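Local coordinates for AP endonuclease, family protein 2 (Mycobacterium smegmatis, PDB 5TNV), which binds magnesium in a xylose isomerase-like TIM barrel and may act as an endonuclease, at residues S191-E196 with F250-N255. Numbering follows the deposited sequence.
Sequences SLEMYE and FWHIKN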
ATOM      1  N   SER A 191      17.361 -23.213  12.069  1.00  5.19           N
ATOM      2  CA  SER A 191      17.191 -22.581  10.772  1.00  4.84           C
ATOM      3  C   SER A 191      18.244 -21.475  10.612  1.00  4.98           C
ATOM      4  O   SER A 191      18.621 -20.830  11.585  1.00  5.70           O
ATOM      5  CB  SER A 191      15.792 -22.018  10.590  1.00  5.14           C
ATOM      6  OG  SER A 191      15.533 -21.753   9.219  1.00  5.01           O
ATOM      7  N   LEU A 192      18.681 -21.297   9.361  1.00  5.05           N
ATOM      8  CA  LEU A 192      19.686 -20.327   8.977  1.00  5.15           C
ATOM      9  C   LEU A 192      19.089 -19.237   8.110  1.00  4.49           C
ATOM     10  O   LEU A 192      18.617 -19.479   7.007  1.00  5.21           O
ATOM     11  CB  LEU A 192      20.817 -20.999   8.180  1.00  5.59           C
ATOM     12  CG  LEU A 192      21.422 -22.273   8.797  1.00  6.49           C
ATOM     13  CD1 LEU A 192      22.478 -22.828   7.857  1.00  8.92           C
ATOM     14  CD2 LEU A 192      21.988 -21.977  10.188  1.00  7.34           C
ATOM     15  N   GLU A 193      19.073 -18.014   8.659  1.00  5.04           N
ATOM     16  CA  GLU A 193      18.386 -16.888   8.029  1.00  4.59           C
ATOM     17  C   GLU A 193      19.220 -16.257   6.923  1.00  4.58           C
ATOM     18  O   GLU A 193      20.276 -15.649   7.176  1.00  5.21           O
ATOM     19  CB  GLU A 193      18.028 -15.854   9.114  1.00  4.70           C
ATOM     20  CG  GLU A 193      17.262 -14.679   8.592  1.00  5.17           C
ATOM     21  CD  GLU A 193      16.861 -13.712   9.711  1.00  5.06           C
ATOM     22  OE1 GLU A 193      16.960 -14.076  10.895  1.00  5.74           O
ATOM     23  OE2 GLU A 193      16.400 -12.577   9.369  1.00  5.75           O
ATOM     24  N   MET A 194      18.704 -16.335   5.699  1.00  4.31           N
ATOM     25  CA  MET A 194      19.357 -15.657   4.584  1.00  4.47           C
ATOM     26  C   MET A 194      19.332 -14.160   4.797  1.00  4.09           C
ATOM     27  O   MET A 194      18.294 -13.590   5.153  1.00  4.63           O
ATOM     28  CB  MET A 194      18.674 -16.039   3.268  1.00  4.43           C
ATOM     29  CG  MET A 194      18.863 -17.500   2.911  1.00  4.97           C
ATOM     30  SD  MET A 194      18.117 -18.024   1.373  1.00  5.48           S
ATOM     31  CE  MET A 194      18.985 -16.955   0.203  1.00  6.26           C
ATOM     32  N   TYR A 195      20.463 -13.514   4.540  1.00  4.25           N
ATOM     33  CA  TYR A 195      20.665 -12.085   4.822  1.00  4.51           C
ATOM     34  C   TYR A 195      21.844 -11.649   3.950  1.00  4.31           C
ATOM     35  O   TYR A 195      22.832 -12.382   3.807  1.00  4.96           O
ATOM     36  CB  TYR A 195      20.865 -11.834   6.305  1.00  4.92           C
ATOM     37  CG  TYR A 195      21.010 -10.375   6.705  1.00  4.50           C
ATOM     38  CD1 TYR A 195      22.229  -9.713   6.524  1.00  4.55           C
ATOM     39  CD2 TYR A 195      19.966  -9.659   7.241  1.00  4.35           C
ATOM     40  CE1 TYR A 195      22.403  -8.392   6.854  1.00  4.66           C
ATOM     41  CE2 TYR A 195      20.131  -8.332   7.627  1.00  4.82           C
ATOM     42  CZ  TYR A 195      21.319  -7.710   7.426  1.00  4.40           C
ATOM     43  OH  TYR A 195      21.480  -6.391   7.833  1.00  5.09           O
ATOM     44  N   GLU A 196      21.762 -10.458   3.414  1.00  4.52           N
ATOM     45  CA  GLU A 196      22.761  -9.908   2.500  1.00  4.63           C
ATOM     46  C   GLU A 196      24.145  -9.821   3.125  1.00  4.53           C
ATOM     47  O   GLU A 196      24.354  -9.534   4.308  1.00  4.83           O
ATOM     48  CB  GLU A 196      22.290  -8.527   2.025  1.00  4.90           C
ATOM     49  CG  GLU A 196      21.983  -7.508   3.107  1.00  4.77           C
ATOM     50  CD  GLU A 196      20.573  -7.512   3.658  1.00  4.49           C
ATOM     51  OE1 GLU A 196      19.910  -8.558   3.687  1.00  5.02           O
ATOM     52  OE2 GLU A 196      20.081  -6.423   4.101  1.00  4.84           O
ATOM     53  N   PHE A 250      11.776 -23.102   7.927  1.00  4.82           N
ATOM     54  CA  PHE A 250      11.256 -21.967   8.702  1.00  4.61           C
ATOM     55  C   PHE A 250      11.194 -20.797   7.731  1.00  4.10           C
ATOM     56  O   PHE A 250      11.917 -20.804   6.746  1.00  4.73           O
ATOM     57  CB  PHE A 250      12.226 -21.674   9.849  1.00  4.38           C
ATOM     58  CG  PHE A 250      11.850 -20.507  10.743  1.00  4.32           C
ATOM     59  CD1 PHE A 250      10.592 -20.411  11.314  1.00  4.18           C
ATOM     60  CD2 PHE A 250      12.791 -19.517  11.044  1.00  4.44           C
ATOM     61  CE1 PHE A 250      10.253 -19.384  12.150  1.00  4.46           C
ATOM     62  CE2 PHE A 250      12.452 -18.476  11.899  1.00  4.64           C
ATOM     63  CZ  PHE A 250      11.206 -18.414  12.476  1.00  4.59           C
ATOM     64  N   TRP A 251      10.383 -19.784   8.026  1.00  4.12           N
ATOM     65  CA  TRP A 251      10.210 -18.726   7.022  1.00  3.86           C
ATOM     66  C   TRP A 251       9.837 -17.387   7.693  1.00  3.47           C
ATOM     67  O   TRP A 251       8.706 -17.183   8.073  1.00  4.14           O
ATOM     68  CB  TRP A 251       9.147 -19.173   6.025  1.00  4.14           C
ATOM     69  CG  TRP A 251       9.141 -18.433   4.709  1.00  3.73           C
ATOM     70  CD1 TRP A 251       9.852 -17.336   4.280  1.00  4.10           C
ATOM     71  CD2 TRP A 251       8.317 -18.832   3.590  1.00  3.94           C
ATOM     72  NE1 TRP A 251       9.504 -17.036   2.983  1.00  4.04           N
ATOM     73  CE2 TRP A 251       8.577 -17.933   2.537  1.00  3.91           C
ATOM     74  CE3 TRP A 251       7.413 -19.856   3.432  1.00  4.25           C
ATOM     75  CZ2 TRP A 251       7.925 -18.067   1.315  1.00  4.31           C
ATOM     76  CZ3 TRP A 251       6.746 -20.000   2.210  1.00  5.13           C
ATOM     77  CH2 TRP A 251       7.012 -19.095   1.171  1.00  5.05           C
ATOM     78  N   HIS A 252      10.818 -16.489   7.749  1.00  3.80           N
ATOM     79  CA  HIS A 252      10.584 -15.057   7.951  1.00  3.80           C
ATOM     80  C   HIS A 252      10.026 -14.528   6.620  1.00  3.50           C
ATOM     81  O   HIS A 252      10.716 -14.620   5.599  1.00  3.68           O
ATOM     82  CB  HIS A 252      11.859 -14.305   8.279  1.00  3.73           C
ATOM     83  CG  HIS A 252      12.411 -14.443   9.643  1.00  3.85           C
ATOM     84  ND1 HIS A 252      13.450 -13.641  10.056  1.00  4.37           N
ATOM     85  CD2 HIS A 252      12.071 -15.306  10.647  1.00  4.11           C
ATOM     86  CE1 HIS A 252      13.692 -14.022  11.300  1.00  5.21           C
ATOM     87  NE2 HIS A 252      12.904 -14.993  11.710  1.00  4.55           N
ATOM     88  N   ILE A 253       8.826 -14.005   6.662  1.00  3.46           N
ATOM     89  CA  ILE A 253       8.084 -13.736   5.410  1.00  3.95           C
ATOM     90  C   ILE A 253       7.640 -12.270   5.415  1.00  3.93           C
ATOM     91  O   ILE A 253       6.783 -11.877   6.202  1.00  5.28           O
ATOM     92  CB  ILE A 253       6.945 -14.760   5.255  1.00  4.16           C
ATOM     93  CG1 ILE A 253       6.224 -14.574   3.910  1.00  4.92           C
ATOM     94  CG2 ILE A 253       5.974 -14.794   6.413  1.00  4.56           C
ATOM     95  CD1 ILE A 253       5.319 -15.734   3.523  1.00  5.50           C
ATOM     96  N   LYS A 254       8.215 -11.499   4.501  1.00  3.52           N
ATOM     97  CA  LYS A 254       7.925 -10.061   4.381  1.00  3.37           C
ATOM     98  C   LYS A 254       8.081  -9.658   2.923  1.00  3.24           C
ATOM     99  O   LYS A 254       8.705 -10.347   2.107  1.00  3.69           O
ATOM    100  CB  LYS A 254       8.793  -9.215   5.313  1.00  3.53           C
ATOM    101  CG  LYS A 254      10.279  -9.268   5.071  1.00  3.85           C
ATOM    102  CD  LYS A 254      11.031  -8.238   5.906  1.00  4.09           C
ATOM    103  CE  LYS A 254      12.558  -8.334   5.836  1.00  4.01           C
ATOM    104  NZ  LYS A 254      13.054  -9.532   6.555  1.00  4.44           N
ATOM    105  N   ASN A 255       7.556  -8.459   2.605  1.00  3.18           N
ATOM    106  CA  ASN A 255       7.558  -7.975   1.240  1.00  3.22           C
ATOM    107  C   ASN A 255       7.935  -6.485   1.166  1.00  3.00           C
ATOM    108  O   ASN A 255       7.855  -5.736   2.146  1.00  3.16           O
ATOM    109  CB  ASN A 255       6.208  -8.227   0.555  1.00  3.37           C
ATOM    110  CG  ASN A 255       6.249  -8.541  -0.924  1.00  3.36           C
ATOM    111  OD1 ASN A 255       7.324  -8.436  -1.566  1.00  3.62           O
ATOM    112  ND2 ASN A 255       5.134  -8.930  -1.484  1.00  3.55           N
TER
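Glu193 and His252 meet through a shared magnesium ion, and their strands show how a TIM barrel assembles a metal site: residues distant in sequence reach inward from the C-terminal ends of parallel strands. Strands 189-193 and 251-261 are not paired with each other; strand 218-221 lies beside the first, and Asn221 reaches from it to both segments, accepting a hydrogen bond from the backbone N of His252. The carboxylate of Glu193 lies at the end of a fully extended chain, with CG anti to the backbone N (chi1 -177°), which carries it straight into the barrel. His252 bends differently, its CG anti to the carbonyl carbon (chi1 -76°), bringing ND1 to face the same ion. The carboxylate is turned 69° from the imidazole plane, and the side chains come in roughly perpendicular to each other. OE2 of Glu193 comes within 3.2 Å of ND1 of His252, yet no hydrogen bond joins them, since both atoms are metal ligands; Asp223 completes the protein's share of the site. Glu193 OE1 and His252 NE2 are hydrogen-bonded too, with Asn139 and Ser104 as the main polar partners of the two side chains, which should limit rotation of both groups. Lys254 NZ, 5.3 Å from Glu193 OE2, makes salt bridges to Asp223 and Glu300 and probably offsets part of the acidic charge. One layer deeper, Ser191 packs against Phe250, its CB 3.9 Å from CD2 of the ring. Ser191 OG hydrogen-bonds with Asn249 and lies at the phenyl edge, in the ring plane, 3.4 Å from Phe250 CB.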